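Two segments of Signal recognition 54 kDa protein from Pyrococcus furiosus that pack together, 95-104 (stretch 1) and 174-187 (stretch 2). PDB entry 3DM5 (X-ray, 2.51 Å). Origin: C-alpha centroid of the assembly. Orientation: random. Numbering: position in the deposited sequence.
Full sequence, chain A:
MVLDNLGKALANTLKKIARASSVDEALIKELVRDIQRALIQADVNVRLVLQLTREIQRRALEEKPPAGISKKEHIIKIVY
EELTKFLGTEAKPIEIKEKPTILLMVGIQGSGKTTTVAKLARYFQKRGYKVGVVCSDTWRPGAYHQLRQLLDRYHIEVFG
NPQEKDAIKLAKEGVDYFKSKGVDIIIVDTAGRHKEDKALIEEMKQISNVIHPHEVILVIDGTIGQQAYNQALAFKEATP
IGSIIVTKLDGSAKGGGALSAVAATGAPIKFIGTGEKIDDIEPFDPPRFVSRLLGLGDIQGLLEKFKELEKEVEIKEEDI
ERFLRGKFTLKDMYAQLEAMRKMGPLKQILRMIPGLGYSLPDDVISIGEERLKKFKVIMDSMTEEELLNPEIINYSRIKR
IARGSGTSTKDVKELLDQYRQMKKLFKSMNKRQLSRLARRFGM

Stretch 1 (95-104) EIKEKPTILL
Stretch 2 174-187: GVDYFKSKGVDIII

Two parallel β-strands, 101-104 and 185-187, are the backbone link between the stretches; their N-to-C directions differ by 14° and their axes approach to 4.8 Å. The register pairs Thr 101 with Ile 185, Ile 102 with Ile 186 and Leu 103 with Ile 187, at CA-CA separations of 5.0, 4.9 and 4.8 Å. All six residues have extended backbones, with phi from -129° to -79° and psi from 119° to 131°.

The ladder is evident from its hydrogen bonds: Thr 101 N to Asp 184 O (2.9 Å, the nitrogen less surely placed), Ile 186 N to Thr 101 O (3.1 Å, 164° at hydrogen) and Leu 103 N to Ile 186 O (2.9 Å, 171°). Thus Ile 186 uses both backbone groups, bridging Thr 101 and Leu 103 as parallel pairing requires. CA-H...O contacts reinforce it, including Pro 100 CA to Asp 184 O (3.3 Å) and Ile 102 CA to Ile 186 O (3.4 Å). Proline lacks an amide hydrogen, yet its CA can still approach that carbonyl.

On the sheet face bearing Ile 102 and Ile 186, both isoleucines adopt mt rotamers, and Ile 102 CG1 lies 4.2 Å from Ile 186 CB. The helix that runs through Val 175 and Lys 179 contributes further surface: Val 175 (chi1 t) points toward stretch 1, its CG1 3.7 Å from Ile 102 CD1. Pro 100, with a C-gamma exo ring, fits between helix and strand, its CG 3.5 Å from Lys 179 CG and its CB 3.9 Å from Ile 186 CD1. The aliphatic part of Lys 179 (chi1 to chi3 all t) thereby packs against the compact ring.

The other face carries Thr 101, Leu 103, Ile 185 and Ile 187, all buried. Leu 103 (mt) places CD1 4.3 Å from both Ile 185 CG2 and Ile 187 CG1, so one methyl touches two neighbours. Ile 185 (mt) extends CD1 to within 3.5 Å of Ile 96 CD1; Ile 96 is mm and points toward stretch 2. Thr 101 (m) satisfies its buried hydroxyl locally, OG1 donating to Glu 98 O at 3.0 Å.

At the exposed margin, Lys 99 (chi1 t, chi2 27°) leaves sideways, but its end reaches stretch 2: CE lies 3.4 Å from Val 183 O, and NZ forms a long salt bridge with Asp 184 OD2 (3.7 Å). Gly 182 closes the helix in a Schellman motif at phi/psi 105°/17°, where a CB would jam against the preceding carbonyl oxygen. The two stretches together bury 621 Å².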

# COMPACT_ATOMS: atom_id res chain seq x y z
N GLU A 95 -17.05 -37.89 8.94
CA GLU A 95 -17.00 -39.23 9.52
C GLU A 95 -16.76 -40.32 8.49
O GLU A 95 -17.46 -40.41 7.49
CB GLU A 95 -18.28 -39.50 10.28
CG GLU A 95 -18.48 -38.54 11.44
CD GLU A 95 -19.90 -38.56 11.99
OE1 GLU A 95 -20.74 -39.35 11.49
OE2 GLU A 95 -20.19 -37.77 12.92
N ILE A 96 -15.75 -41.14 8.73
CA ILE A 96 -15.52 -42.33 7.92
C ILE A 96 -15.96 -43.55 8.74
O ILE A 96 -15.22 -44.04 9.58
CB ILE A 96 -14.03 -42.47 7.55
CG1 ILE A 96 -13.47 -41.12 7.10
CG2 ILE A 96 -13.82 -43.54 6.47
CD1 ILE A 96 -13.93 -40.68 5.71
N LYS A 97 -17.19 -44.01 8.52
CA LYS A 97 -17.71 -45.18 9.22
C LYS A 97 -18.08 -46.26 8.21
O LYS A 97 -17.55 -47.37 8.26
CB LYS A 97 -18.93 -44.82 10.09
N GLU A 98 -18.97 -45.94 7.28
CA GLU A 98 -19.41 -46.90 6.27
C GLU A 98 -18.20 -47.55 5.60
O GLU A 98 -17.11 -46.98 5.63
CB GLU A 98 -20.34 -46.20 5.26
CG GLU A 98 -21.68 -45.74 5.92
CD GLU A 98 -22.25 -44.42 5.35
OE1 GLU A 98 -22.03 -44.12 4.16
OE2 GLU A 98 -22.95 -43.68 6.10
N LYS A 99 -18.35 -48.75 5.03
CA LYS A 99 -17.29 -49.24 4.16
C LYS A 99 -17.28 -48.22 3.03
O LYS A 99 -17.62 -47.06 3.29
CB LYS A 99 -17.49 -50.67 3.69
CG LYS A 99 -16.20 -51.29 3.16
CD LYS A 99 -14.98 -50.63 3.82
CE LYS A 99 -13.70 -50.79 2.99
NZ LYS A 99 -12.96 -52.06 3.27
N PRO A 100 -16.96 -48.61 1.78
CA PRO A 100 -16.53 -47.46 0.98
C PRO A 100 -17.32 -46.23 1.40
O PRO A 100 -18.53 -46.15 1.15
CB PRO A 100 -16.88 -47.87 -0.46
CG PRO A 100 -17.04 -49.30 -0.44
CD PRO A 100 -17.54 -49.66 0.93
N THR A 101 -16.67 -45.31 2.11
CA THR A 101 -17.32 -44.04 2.41
C THR A 101 -17.19 -43.20 1.15
O THR A 101 -16.07 -42.94 0.68
CB THR A 101 -16.71 -43.32 3.61
OG1 THR A 101 -16.84 -44.14 4.77
CG2 THR A 101 -17.43 -41.99 3.86
N ILE A 102 -18.34 -42.82 0.58
CA ILE A 102 -18.37 -42.12 -0.70
C ILE A 102 -18.61 -40.62 -0.56
O ILE A 102 -19.58 -40.18 0.10
CB ILE A 102 -19.39 -42.74 -1.66
CG1 ILE A 102 -19.00 -44.18 -1.99
CG2 ILE A 102 -19.49 -41.92 -2.92
CD1 ILE A 102 -20.12 -44.96 -2.68
N LEU A 103 -17.71 -39.85 -1.16
CA LEU A 103 -17.76 -38.39 -1.10
C LEU A 103 -18.01 -37.87 -2.49
O LEU A 103 -17.24 -38.17 -3.43
CB LEU A 103 -16.47 -37.82 -0.51
CG LEU A 103 -16.03 -38.41 0.84
CD1 LEU A 103 -14.72 -37.80 1.30
CD2 LEU A 103 -17.13 -38.25 1.88
N LEU A 104 -19.08 -37.11 -2.65
CA LEU A 104 -19.46 -36.62 -3.96
C LEU A 104 -19.11 -35.14 -4.05
O LEU A 104 -19.60 -34.34 -3.25
CB LEU A 104 -20.95 -36.89 -4.23
CG LEU A 104 -21.60 -36.22 -5.45
CD1 LEU A 104 -21.08 -36.85 -6.73
CD2 LEU A 104 -23.11 -36.35 -5.36
N GLY A 174 -17.80 -46.01 -12.25
CA GLY A 174 -16.59 -45.71 -11.52
C GLY A 174 -16.69 -46.22 -10.10
O GLY A 174 -15.81 -46.94 -9.62
N VAL A 175 -17.77 -45.86 -9.43
CA VAL A 175 -17.92 -46.24 -8.04
C VAL A 175 -17.87 -47.76 -7.89
O VAL A 175 -17.22 -48.30 -7.00
CB VAL A 175 -19.23 -45.65 -7.45
CG1 VAL A 175 -19.53 -46.25 -6.10
CG2 VAL A 175 -19.12 -44.14 -7.36
N ASP A 176 -18.55 -48.47 -8.79
CA ASP A 176 -18.59 -49.93 -8.73
C ASP A 176 -17.22 -50.53 -8.97
O ASP A 176 -16.79 -51.44 -8.26
CB ASP A 176 -19.65 -50.48 -9.70
CG ASP A 176 -21.07 -50.11 -9.27
OD1 ASP A 176 -21.25 -49.79 -8.07
OD2 ASP A 176 -21.99 -50.14 -10.12
N TYR A 177 -16.51 -49.99 -9.96
CA TYR A 177 -15.15 -50.41 -10.23
C TYR A 177 -14.20 -50.18 -9.06
O TYR A 177 -13.63 -51.14 -8.54
CB TYR A 177 -14.60 -49.76 -11.51
CG TYR A 177 -13.28 -50.34 -11.95
CD1 TYR A 177 -13.22 -51.35 -12.91
CD2 TYR A 177 -12.08 -49.89 -11.41
CE1 TYR A 177 -12.01 -51.88 -13.31
CE2 TYR A 177 -10.87 -50.42 -11.81
CZ TYR A 177 -10.84 -51.41 -12.75
OH TYR A 177 -9.63 -51.93 -13.15
N PHE A 178 -14.02 -48.93 -8.64
CA PHE A 178 -13.11 -48.65 -7.53
C PHE A 178 -13.58 -49.41 -6.27
O PHE A 178 -12.76 -49.82 -5.45
CB PHE A 178 -12.92 -47.14 -7.29
N LYS A 179 -14.89 -49.62 -6.13
CA LYS A 179 -15.43 -50.38 -5.00
C LYS A 179 -14.98 -51.85 -5.03
O LYS A 179 -14.73 -52.47 -3.99
CB LYS A 179 -16.96 -50.30 -4.96
CG LYS A 179 -17.58 -50.71 -3.63
CD LYS A 179 -19.10 -50.81 -3.78
CE LYS A 179 -19.81 -51.17 -2.48
NZ LYS A 179 -19.20 -52.34 -1.81
N SER A 180 -14.87 -52.40 -6.23
CA SER A 180 -14.40 -53.77 -6.40
C SER A 180 -12.95 -53.90 -5.96
O SER A 180 -12.54 -54.96 -5.47
CB SER A 180 -14.48 -54.17 -7.87
OG SER A 180 -15.78 -54.04 -8.39
N LYS A 181 -12.18 -52.84 -6.16
CA LYS A 181 -10.73 -52.88 -5.93
C LYS A 181 -10.35 -52.87 -4.45
O LYS A 181 -9.18 -53.09 -4.13
CB LYS A 181 -10.04 -51.75 -6.67
CG LYS A 181 -10.19 -51.84 -8.17
CD LYS A 181 -9.17 -52.81 -8.77
CE LYS A 181 -9.27 -52.85 -10.29
NZ LYS A 181 -8.27 -53.79 -10.91
N GLY A 182 -11.31 -52.60 -3.58
CA GLY A 182 -11.09 -52.74 -2.15
C GLY A 182 -10.91 -51.47 -1.33
O GLY A 182 -10.43 -51.52 -0.19
N VAL A 183 -11.31 -50.33 -1.88
CA VAL A 183 -10.99 -49.07 -1.24
C VAL A 183 -11.83 -48.76 -0.01
O VAL A 183 -12.96 -49.21 0.12
CB VAL A 183 -11.09 -47.89 -2.24
CG1 VAL A 183 -10.09 -48.06 -3.37
CG2 VAL A 183 -12.50 -47.78 -2.77
N ASP A 184 -11.24 -47.99 0.90
CA ASP A 184 -11.94 -47.46 2.06
C ASP A 184 -12.72 -46.20 1.67
O ASP A 184 -13.84 -45.99 2.12
CB ASP A 184 -10.93 -47.07 3.14
CG ASP A 184 -10.13 -48.25 3.67
OD1 ASP A 184 -8.88 -48.16 3.69
OD2 ASP A 184 -10.76 -49.25 4.08
N ILE A 185 -12.11 -45.36 0.85
CA ILE A 185 -12.71 -44.07 0.53
C ILE A 185 -12.78 -43.86 -0.98
O ILE A 185 -11.79 -44.07 -1.68
CB ILE A 185 -11.99 -42.87 1.24
CG1 ILE A 185 -12.07 -43.05 2.76
CG2 ILE A 185 -12.60 -41.53 0.83
CD1 ILE A 185 -11.42 -41.97 3.56
N ILE A 186 -13.95 -43.47 -1.46
CA ILE A 186 -14.10 -43.11 -2.86
C ILE A 186 -14.52 -41.64 -2.99
O ILE A 186 -15.53 -41.22 -2.39
CB ILE A 186 -15.14 -43.97 -3.57
CG1 ILE A 186 -14.88 -45.45 -3.32
CG2 ILE A 186 -15.13 -43.68 -5.06
CD1 ILE A 186 -15.94 -46.37 -3.90
N ILE A 187 -13.75 -40.87 -3.76
CA ILE A 187 -14.07 -39.48 -4.03
C ILE A 187 -14.50 -39.34 -5.47
O ILE A 187 -13.76 -39.72 -6.38
CB ILE A 187 -12.88 -38.57 -3.77
CG1 ILE A 187 -12.56 -38.58 -2.28
CG2 ILE A 187 -13.22 -37.15 -4.21
CD1 ILE A 187 -11.13 -38.55 -1.97